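Local coordinates for protein transcriptional regulator, ROK family (Vibrio cholerae O1 biovar eltor, PDB 1Z05) that probably binds DNA as a zinc-containing transcriptional regulator of the ROK family, homologous to Mlc of Escherichia coli, at residues K46-K51 with L101-L106; W108-M113 with H125-E130; S171-L176 with A411-A416. One frame throughout, in Å; residues are numbered along the deposited sequence. Where two conformers were deposited one is given.

Contact 1. Residues K46-K51 with L101-L106; sequences KLIDQK and LQTNNL
Ile-48 and Asp-49, in the last turn of helix 35-51, face Gln-102 and Thr-103 at the end of strand 99-103. Helix and strand run almost at right angles, at 88°, and their axes come within 6.7 Å. Two waters link helix carbonyls to Thr-103, one to its backbone N and one to its OG1. The first donates to Ile-48 O at 2.6 Å and accepts from Thr-103 N. The second donates to Asp-49 O and is hydrogen-bonded to Thr-103 OG1 at 3.0 Å. The last residue of the strand is thus tied through water to two successive helix carbonyls.

The methyl CG2 of Ile-48 does the apolar work. It lies anti to the backbone N (chi1 -63° for CG1). It presses on the strand backbone, with Leu-101 O and Gln-102 C each 3.5 Å from Ile-48 CG2. CB of Leu-101 and CG2 of Thr-103 border the same methyl.

Asp-49 crosses Thr-103 obliquely. The methyl CG2 of Thr-103 rests on the helix, 3.5 Å from Asp-49 CA. Asp-49 OD1 takes a hydrogen bond from a third water, at 2.7 Å, which is weakly bonded to Asn-105 ND2. The other oxygen, OD2, is held by Tyr-418 OH and by a salt bridge to Lys-414. The carboxylate therefore faces both the strand and helix 407-418, near the C-terminus.

Ile-48 and Leu-101 also pack on Ile-83 of the partner strand 83-86. Helices 35-51, 56-63 and 67-79, followed by the two-stranded antiparallel sheet, are consistent with the winged helix-turn-helix domain of ROK regulators. The first modelled helix then packs against a strand that probably belongs to the wing.

Contact 2. Residues W108-M113 with H125-E130; sequences WQFLSM and HELGGE
The rings of Phe-110 and His-125 lie nearly parallel, with planes 16° apart, but they are slid so far that they barely overlap. Their centroids are 4.8 Å apart. What sits over the face of Phe-110 is the CB of His-125, a CH-pi contact 3.5 Å from the ring centroid. The fit is tight: CB of His-125 is 3.2 Å from Phe-110 CZ. Phe-110 reaches this place because its CG stands between the backbone N and the carbonyl carbon (chi1 62°), which brings the ring across to His-125 CB, with its edge at the turn 126-129.

At that edge, Gly-129 CA and Leu-127 O lie near the ring plane, and Leu-127 CD1 is 4.1 Å from Phe-110 CD2. Further along, Leu-127 and Trp-108 lie side by side and point the same way, with Leu-127 CD2 3.7 Å from Trp-108 CB. The indole leads away; its NE1 bonds to His-81 O, and it makes a cation-pi pair with Arg-168. At the other end, the CB of Ser-112 packs obliquely against the His-125 ring, while Ser-112 OG bonds to Thr-406 O.

Phe-110 and His-125 form an antiparallel hydrogen-bonded pair. His-125 N gives to Phe-110 O at 2.9 Å, and Phe-110 N gives to His-125 O at 3.0 Å. Leu-127 N, in the second residue of the type I turn, adds one more backbone bond, to Trp-108 O. Phe-110 and His-125 turn toward helix 407-418. Backbone bonds fix the register of this hairpin, while apolar and aromatic packing sets the Phe-110 ring.

Contact 3. Residues S171-L176 with A411-A416; sequences SIAITL and ALIKQA
Ser-171 OG is pressed by one residue of the helix, Ile-413. Its CD1 comes to 3.3 Å from Ser-171 OG, and both CG1 and CG2 of Ile-413 lie near the same oxygen. The hydroxyl is buried, but it has a hydrogen bond with a residue next to one of the segments. It stands between the backbone N and the carbonyl carbon of the serine (chi1 54°), beside the isoleucine.

The remaining contact is apolar. CB of Ala-173 touches Ile-413 CD1 at 3.9 Å and lies 4.3 Å from Leu-412 CD1. That leucine methyl then passes on to Thr-175, with Leu-412 CD1 4.1 Å from Thr-175 CG2. Every second residue, Ser-171, Ala-173 and Thr-175, sends its CB toward the helix. Ile-172 and Ile-174 point the other way.

The strand and helix axes are 8.5 Å apart at their closest and run at 132°. Strand 168-176 lies between strands 108-116 and 212-216 in a mixed five-stranded sheet. Its 3-2-1-4-5 order is consistent with the ASKHA (actin-like ATPase) fold of ROK proteins. Helix 407-418 packs over it, with Ile-413 also on Phe-110 and Phe-213. Helix 217-228 lies alongside, meeting Thr-175 and Ala-411.

Along the chain the contacts come in series, contact 1 first and contact 3 last. Contacts 2 and 3 have centres about 9 Å apart and share one five-stranded sheet, in which strands 108-116 and 168-176 are parallel neighbours. Helix 407-418, from near the C-terminus, returns to this sheet and meets both contacts. Contact 1 belongs to the N-terminal region, with its centre about 15 Å from that of contact 2 and about 19 Å from that of contact 3. Packing by Asn-105 brings it against contact 2, and a charged pair brings it against contact 3. The probable DNA-binding part is therefore joined directly to the ROK core.

Contact 1. Residues K46-K51 with L101-L106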
loop_
_atom_site.group_PDB
_atom_site.type_symbol
_atom_site.label_atom_id
_atom_site.label_comp_id
_atom_site.label_asym_id
_atom_site.label_seq_id
_atom_site.Cartn_x
_atom_site.Cartn_y
_atom_site.Cartn_z
ATOM N N LYS A 46 18.888 13.864 2.687
ATOM C CA LYS A 46 18.730 13.154 1.404
ATOM C C LYS A 46 19.163 14.015 0.212
ATOM O O LYS A 46 19.831 13.523 -0.706
ATOM C CB LYS A 46 17.294 12.646 1.223
ATOM C CG LYS A 46 17.099 11.784 -0.025
ATOM C CD LYS A 46 15.642 11.395 -0.220
ATOM C CE LYS A 46 15.447 10.568 -1.477
ATOM N NZ LYS A 46 14.041 10.072 -1.531
ATOM N N LEU A 47 18.789 15.294 0.225
ATOM C CA LEU A 47 19.246 16.224 -0.814
ATOM C C LEU A 47 20.776 16.334 -0.861
ATOM O O LEU A 47 21.381 16.256 -1.933
ATOM C CB LEU A 47 18.613 17.607 -0.627
ATOM C CG LEU A 47 17.174 17.769 -1.125
ATOM C CD1 LEU A 47 16.606 19.120 -0.694
ATOM C CD2 LEU A 47 17.077 17.600 -2.643
ATOM N N ILE A 48 21.391 16.499 0.309
ATOM C CA ILE A 48 22.850 16.580 0.424
ATOM C C ILE A 48 23.532 15.282 -0.040
ATOM O O ILE A 48 24.539 15.315 -0.766
ATOM C CB ILE A 48 23.273 16.927 1.873
ATOM C CG1 ILE A 48 22.741 18.305 2.257
ATOM C CG2 ILE A 48 24.787 16.925 2.014
ATOM C CD1 ILE A 48 22.790 18.600 3.735
ATOM N N ASP A 49 22.970 14.146 0.364
ATOM C CA ASP A 49 23.520 12.840 0.005
ATOM C C ASP A 49 23.499 12.631 -1.513
ATOM O O ASP A 49 24.482 12.166 -2.105
ATOM C CB ASP A 49 22.746 11.728 0.726
ATOM C CG ASP A 49 23.468 10.389 0.702
ATOM O OD1 ASP A 49 24.718 10.367 0.674
ATOM O OD2 ASP A 49 22.778 9.352 0.717
ATOM N N GLN A 50 22.387 12.995 -2.137
ATOM C CA GLN A 50 22.190 12.745 -3.559
ATOM C C GLN A 50 22.693 13.859 -4.474
ATOM O O GLN A 50 22.984 13.610 -5.641
ATOM C CB GLN A 50 20.713 12.447 -3.834
ATOM C CG GLN A 50 20.264 11.098 -3.283
ATOM C CD GLN A 50 18.783 10.816 -3.477
ATOM O OE1 GLN A 50 17.985 11.727 -3.719
ATOM N NE2 GLN A 50 18.405 9.542 -3.349
ATOM N N LYS A 51 22.801 15.081 -3.953
ATOM C CA LYS A 51 23.117 16.244 -4.794
ATOM C C LYS A 51 24.337 17.052 -4.346
ATOM O O LYS A 51 24.764 17.951 -5.064
ATOM C CB LYS A 51 21.905 17.181 -4.900
ATOM C CG LYS A 51 20.792 16.692 -5.798
ATOM C CD LYS A 51 19.637 17.678 -5.781
ATOM C CE LYS A 51 18.439 17.160 -6.567
ATOM N NZ LYS A 51 17.848 15.919 -5.963
ATOM N N LEU A 101 27.795 21.691 0.994
ATOM C CA LEU A 101 27.583 20.598 1.941
ATOM C C LEU A 101 27.565 19.226 1.276
ATOM O O LEU A 101 26.958 19.044 0.215
ATOM C CB LEU A 101 26.290 20.823 2.735
ATOM C CG LEU A 101 26.299 22.037 3.671
ATOM C CD1 LEU A 101 24.887 22.564 3.876
ATOM C CD2 LEU A 101 26.956 21.711 4.997
ATOM N N GLN A 102 28.259 18.277 1.906
ATOM C CA GLN A 102 28.285 16.880 1.476
ATOM C C GLN A 102 28.120 15.980 2.694
ATOM O O GLN A 102 28.432 16.375 3.821
ATOM C CB GLN A 102 29.613 16.518 0.807
ATOM C CG GLN A 102 29.992 17.369 -0.396
ATOM C CD GLN A 102 31.335 16.944 -0.980
ATOM O OE1 GLN A 102 32.368 17.521 -0.662
ATOM N NE2 GLN A 102 31.320 15.917 -1.812
ATOM N N THR A 103 27.645 14.762 2.472
ATOM C CA THR A 103 27.560 13.810 3.569
ATOM C C THR A 103 28.979 13.414 3.985
ATOM O O THR A 103 29.884 13.291 3.146
ATOM C CB THR A 103 26.742 12.558 3.200
ATOM O OG1 THR A 103 27.233 12.019 1.975
ATOM C CG2 THR A 103 25.289 12.925 3.024
ATOM N N ASN A 104 29.155 13.241 5.290
ATOM C CA ASN A 104 30.428 12.893 5.884
ATOM C C ASN A 104 30.368 11.448 6.382
ATOM O O ASN A 104 30.343 11.203 7.587
ATOM C CB ASN A 104 30.734 13.865 7.031
ATOM C CG ASN A 104 32.135 13.698 7.593
ATOM O OD1 ASN A 104 33.035 13.161 6.937
ATOM N ND2 ASN A 104 32.330 14.175 8.813
ATOM N N ASN A 105 30.329 10.502 5.443
ATOM C CA ASN A 105 30.142 9.077 5.752
ATOM C C ASN A 105 31.329 8.387 6.400
ATOM O O ASN A 105 31.155 7.410 7.128
ATOM C CB ASN A 105 29.744 8.290 4.490
ATOM C CG ASN A 105 28.266 8.449 4.129
ATOM O OD1 ASN A 105 27.482 9.008 4.889
ATOM N ND2 ASN A 105 27.890 7.944 2.963
ATOM N N LEU A 106 32.535 8.877 6.113
ATOM C CA LEU A 106 33.756 8.214 6.547
ATOM C C LEU A 106 33.894 8.273 8.065
ATOM O O LEU A 106 33.890 9.356 8.657
ATOM C CB LEU A 106 34.986 8.820 5.848
ATOM C CG LEU A 106 36.251 7.962 5.787
ATOM C CD1 LEU A 106 36.030 6.673 4.984
ATOM C CD2 LEU A 106 37.423 8.753 5.204
HETATM O O HOH W 1 26.939 14.432 -0.467
HETATM O O HOH W 2 27.057 11.335 -0.972
HETATM O O HOH W 3 26.127 8.020 0.728
#

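Contact 2. Residues W108-M113 with H125-E130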
loop_
_atom_site.group_PDB
_atom_site.type_symbol
_atom_site.label_atom_id
_atom_site.label_comp_id
_atom_site.label_asym_id
_atom_site.label_seq_id
_atom_site.Cartn_x
_atom_site.Cartn_y
_atom_site.Cartn_z
ATOM N N TRP A 108 31.638 6.600 9.972
ATOM C CA TRP A 108 30.332 6.119 10.411
ATOM C C TRP A 108 30.056 4.741 9.842
ATOM O O TRP A 108 30.326 4.475 8.666
ATOM C CB TRP A 108 29.216 7.042 9.933
ATOM C CG TRP A 108 29.272 8.430 10.461
ATOM C CD1 TRP A 108 29.564 9.558 9.755
ATOM C CD2 TRP A 108 28.970 8.855 11.792
ATOM N NE1 TRP A 108 29.477 10.658 10.564
ATOM C CE2 TRP A 108 29.112 10.258 11.822
ATOM C CE3 TRP A 108 28.587 8.187 12.963
ATOM C CZ2 TRP A 108 28.906 11.009 12.983
ATOM C CZ3 TRP A 108 28.382 8.936 14.125
ATOM C CH2 TRP A 108 28.547 10.334 14.123
ATOM N N GLN A 109 29.473 3.889 10.673
ATOM C CA GLN A 109 29.231 2.508 10.321
ATOM C C GLN A 109 27.887 2.046 10.876
ATOM O O GLN A 109 27.252 2.745 11.662
ATOM C CB GLN A 109 30.351 1.630 10.892
ATOM C CG GLN A 109 31.764 2.012 10.427
ATOM C CD GLN A 109 32.831 1.270 11.182
ATOM O OE1 GLN A 109 32.624 0.885 12.324
ATOM N NE2 GLN A 109 33.985 1.065 10.551
ATOM N N PHE A 110 27.460 0.860 10.457
ATOM C CA PHE A 110 26.326 0.179 11.070
ATOM C C PHE A 110 26.532 -1.330 10.927
ATOM O O PHE A 110 27.304 -1.776 10.077
ATOM C CB PHE A 110 24.991 0.631 10.436
ATOM C CG PHE A 110 24.860 0.321 8.956
ATOM C CD1 PHE A 110 24.351 -0.901 8.531
ATOM C CD2 PHE A 110 25.219 1.269 7.997
ATOM C CE1 PHE A 110 24.210 -1.198 7.167
ATOM C CE2 PHE A 110 25.066 0.999 6.634
ATOM C CZ PHE A 110 24.572 -0.236 6.216
ATOM N N LEU A 111 25.853 -2.099 11.776
ATOM C CA LEU A 111 25.796 -3.542 11.647
ATOM C C LEU A 111 24.537 -3.936 10.903
ATOM O O LEU A 111 23.462 -3.358 11.123
ATOM C CB LEU A 111 25.760 -4.220 13.023
ATOM C CG LEU A 111 26.984 -4.262 13.928
ATOM C CD1 LEU A 111 26.689 -5.253 15.060
ATOM C CD2 LEU A 111 28.225 -4.684 13.168
ATOM N N SER A 112 24.676 -4.898 10.002
ATOM C CA SER A 112 23.526 -5.478 9.324
ATOM C C SER A 112 23.632 -6.972 9.536
ATOM O O SER A 112 24.695 -7.560 9.320
ATOM C CB SER A 112 23.519 -5.124 7.834
ATOM O OG SER A 112 22.331 -5.587 7.206
ATOM N N MET A 113 22.538 -7.571 9.998
ATOM C CA MET A 113 22.495 -8.985 10.314
ATOM C C MET A 113 21.401 -9.701 9.536
ATOM O O MET A 113 20.367 -9.116 9.203
ATOM C CB MET A 113 22.254 -9.168 11.815
ATOM C CG MET A 113 23.348 -8.569 12.685
ATOM S SD MET A 113 22.915 -8.564 14.438
ATOM C CE MET A 113 23.216 -10.266 14.869
ATOM N N HIS A 125 29.061 -2.560 7.957
ATOM C CA HIS A 125 28.967 -1.727 6.753
ATOM C C HIS A 125 29.417 -0.306 7.051
ATOM O O HIS A 125 29.272 0.168 8.187
ATOM C CB HIS A 125 27.501 -1.597 6.307
ATOM C CG HIS A 125 26.914 -2.811 5.653
ATOM N ND1 HIS A 125 26.691 -3.991 6.328
ATOM C CD2 HIS A 125 26.415 -2.993 4.408
ATOM C CE1 HIS A 125 26.132 -4.866 5.509
ATOM N NE2 HIS A 125 25.958 -4.286 4.337
ATOM N N GLU A 126 29.964 0.382 6.052
ATOM C CA GLU A 126 30.117 1.831 6.150
ATOM C C GLU A 126 28.753 2.449 5.872
ATOM O O GLU A 126 27.940 1.869 5.145
ATOM C CB GLU A 126 31.209 2.391 5.216
ATOM C CG GLU A 126 31.047 2.104 3.719
ATOM C CD GLU A 126 30.253 3.172 2.952
ATOM O OE1 GLU A 126 30.284 4.374 3.326
ATOM O OE2 GLU A 126 29.610 2.799 1.947
ATOM N N LEU A 127 28.507 3.617 6.462
ATOM C CA LEU A 127 27.197 4.275 6.414
ATOM C C LEU A 127 26.565 4.393 5.011
ATOM O O LEU A 127 25.338 4.285 4.873
ATOM C CB LEU A 127 27.265 5.651 7.101
ATOM C CG LEU A 127 25.926 6.205 7.609
ATOM C CD1 LEU A 127 25.318 5.318 8.703
ATOM C CD2 LEU A 127 26.085 7.645 8.079
ATOM N N GLY A 128 27.396 4.619 3.992
ATOM C CA GLY A 128 26.957 4.623 2.593
ATOM C C GLY A 128 26.439 3.286 2.065
ATOM O O GLY A 128 25.831 3.238 0.989
ATOM N N GLY A 129 26.691 2.198 2.800
ATOM C CA GLY A 129 26.105 0.892 2.482
ATOM C C GLY A 129 27.069 -0.250 2.180
ATOM O O GLY A 129 26.669 -1.412 2.197
ATOM N N GLU A 130 28.333 0.071 1.901
ATOM C CA GLU A 130 29.324 -0.938 1.511
ATOM C C GLU A 130 29.757 -1.849 2.668
ATOM O O GLU A 130 29.945 -1.384 3.790
ATOM C CB GLU A 130 30.547 -0.264 0.877
ATOM C CG GLU A 130 31.403 -1.206 0.027
ATOM C CD GLU A 130 31.909 -0.576 -1.262
ATOM O OE1 GLU A 130 31.555 0.592 -1.555
ATOM O OE2 GLU A 130 32.665 -1.260 -1.995
#

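Contact 3. Residues S171-L176 with A411-A416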
loop_
_atom_site.group_PDB
_atom_site.type_symbol
_atom_site.label_atom_id
_atom_site.label_comp_id
_atom_site.label_asym_id
_atom_site.label_seq_id
_atom_site.Cartn_x
_atom_site.Cartn_y
_atom_site.Cartn_z
ATOM N N SER A 171 23.929 2.065 14.457
ATOM C CA SER A 171 22.676 1.308 14.416
ATOM C C SER A 171 22.919 -0.145 14.028
ATOM O O SER A 171 24.007 -0.504 13.565
ATOM C CB SER A 171 21.721 1.942 13.391
ATOM O OG SER A 171 22.359 2.049 12.128
ATOM N N ILE A 172 21.882 -0.960 14.203
ATOM C CA ILE A 172 21.883 -2.360 13.819
ATOM C C ILE A 172 20.611 -2.648 13.026
ATOM O O ILE A 172 19.512 -2.292 13.448
ATOM C CB ILE A 172 21.967 -3.297 15.060
ATOM C CG1 ILE A 172 23.336 -3.158 15.741
ATOM C CG2 ILE A 172 21.712 -4.762 14.668
ATOM C CD1 ILE A 172 23.444 -3.765 17.134
ATOM N N ALA A 173 20.778 -3.264 11.861
ATOM C CA ALA A 173 19.657 -3.767 11.085
ATOM C C ALA A 173 19.685 -5.291 11.096
ATOM O O ALA A 173 20.755 -5.902 11.043
ATOM C CB ALA A 173 19.714 -3.213 9.654
ATOM N N ILE A 174 18.509 -5.903 11.206
ATOM C CA ILE A 174 18.394 -7.358 11.141
ATOM C C ILE A 174 17.189 -7.750 10.289
ATOM O O ILE A 174 16.087 -7.225 10.473
ATOM C CB ILE A 174 18.409 -8.036 12.562
ATOM C CG1 ILE A 174 18.319 -9.569 12.461
ATOM C CG2 ILE A 174 17.343 -7.455 13.509
ATOM C CD1 ILE A 174 18.988 -10.301 13.647
ATOM N N THR A 175 17.429 -8.639 9.326
ATOM C CA THR A 175 16.382 -9.108 8.427
ATOM C C THR A 175 16.289 -10.617 8.557
ATOM O O THR A 175 17.263 -11.277 8.933
ATOM C CB THR A 175 16.647 -8.692 6.954
ATOM O OG1 THR A 175 17.947 -9.155 6.555
ATOM C CG2 THR A 175 16.597 -7.168 6.817
ATOM N N LEU A 176 15.101 -11.153 8.290
ATOM C CA LEU A 176 14.828 -12.563 8.510
ATOM C C LEU A 176 13.521 -12.933 7.818
ATOM O O LEU A 176 12.662 -12.076 7.622
ATOM C CB LEU A 176 14.711 -12.866 10.020
ATOM C CG LEU A 176 13.637 -12.128 10.837
ATOM C CD1 LEU A 176 13.201 -12.974 11.999
ATOM C CD2 LEU A 176 14.146 -10.788 11.341
ATOM N N ALA A 411 19.585 -1.197 3.440
ATOM C CA ALA A 411 18.467 -0.406 2.931
ATOM C C ALA A 411 17.612 0.196 4.041
ATOM O O ALA A 411 17.174 1.341 3.941
ATOM C CB ALA A 411 17.611 -1.252 2.010
ATOM N N LEU A 412 17.372 -0.581 5.098
ATOM C CA LEU A 412 16.621 -0.109 6.260
ATOM C C LEU A 412 17.316 1.096 6.906
ATOM O O LEU A 412 16.660 2.038 7.333
ATOM C CB LEU A 412 16.492 -1.218 7.320
ATOM C CG LEU A 412 15.691 -2.479 6.991
ATOM C CD1 LEU A 412 15.668 -3.402 8.197
ATOM C CD2 LEU A 412 14.262 -2.122 6.566
ATOM N N ILE A 413 18.636 1.019 7.004
ATOM C CA ILE A 413 19.464 2.080 7.602
ATOM C C ILE A 413 19.465 3.318 6.699
ATOM O O ILE A 413 19.250 4.433 7.170
ATOM C CB ILE A 413 20.922 1.588 7.874
ATOM C CG1 ILE A 413 20.939 0.437 8.903
ATOM C CG2 ILE A 413 21.853 2.736 8.336
ATOM C CD1 ILE A 413 20.066 0.660 10.129
ATOM N N LYS A 414 19.697 3.121 5.404
ATOM C CA LYS A 414 19.641 4.250 4.479
ATOM C C LYS A 414 18.280 4.967 4.554
ATOM O O LYS A 414 18.245 6.195 4.657
ATOM C CB LYS A 414 20.016 3.836 3.050
ATOM C CG LYS A 414 19.750 4.910 2.003
ATOM C CD LYS A 414 20.917 5.093 1.059
ATOM C CE LYS A 414 21.839 6.202 1.566
ATOM N NZ LYS A 414 23.184 6.189 0.930
ATOM N N GLN A 415 17.181 4.212 4.535
ATOM C CA GLN A 415 15.849 4.815 4.597
ATOM C C GLN A 415 15.562 5.494 5.942
ATOM O O GLN A 415 14.842 6.495 5.982
ATOM C CB GLN A 415 14.752 3.803 4.227
ATOM C CG GLN A 415 13.371 4.420 3.936
ATOM C CD GLN A 415 13.402 5.523 2.876
ATOM O OE1 GLN A 415 12.947 6.641 3.119
ATOM N NE2 GLN A 415 13.940 5.210 1.699
ATOM N N ALA A 416 16.140 4.974 7.027
ATOM C CA ALA A 416 16.003 5.613 8.355
ATOM C C ALA A 416 16.773 6.934 8.454
ATOM O O ALA A 416 16.380 7.813 9.213
ATOM C CB ALA A 416 16.443 4.674 9.481
#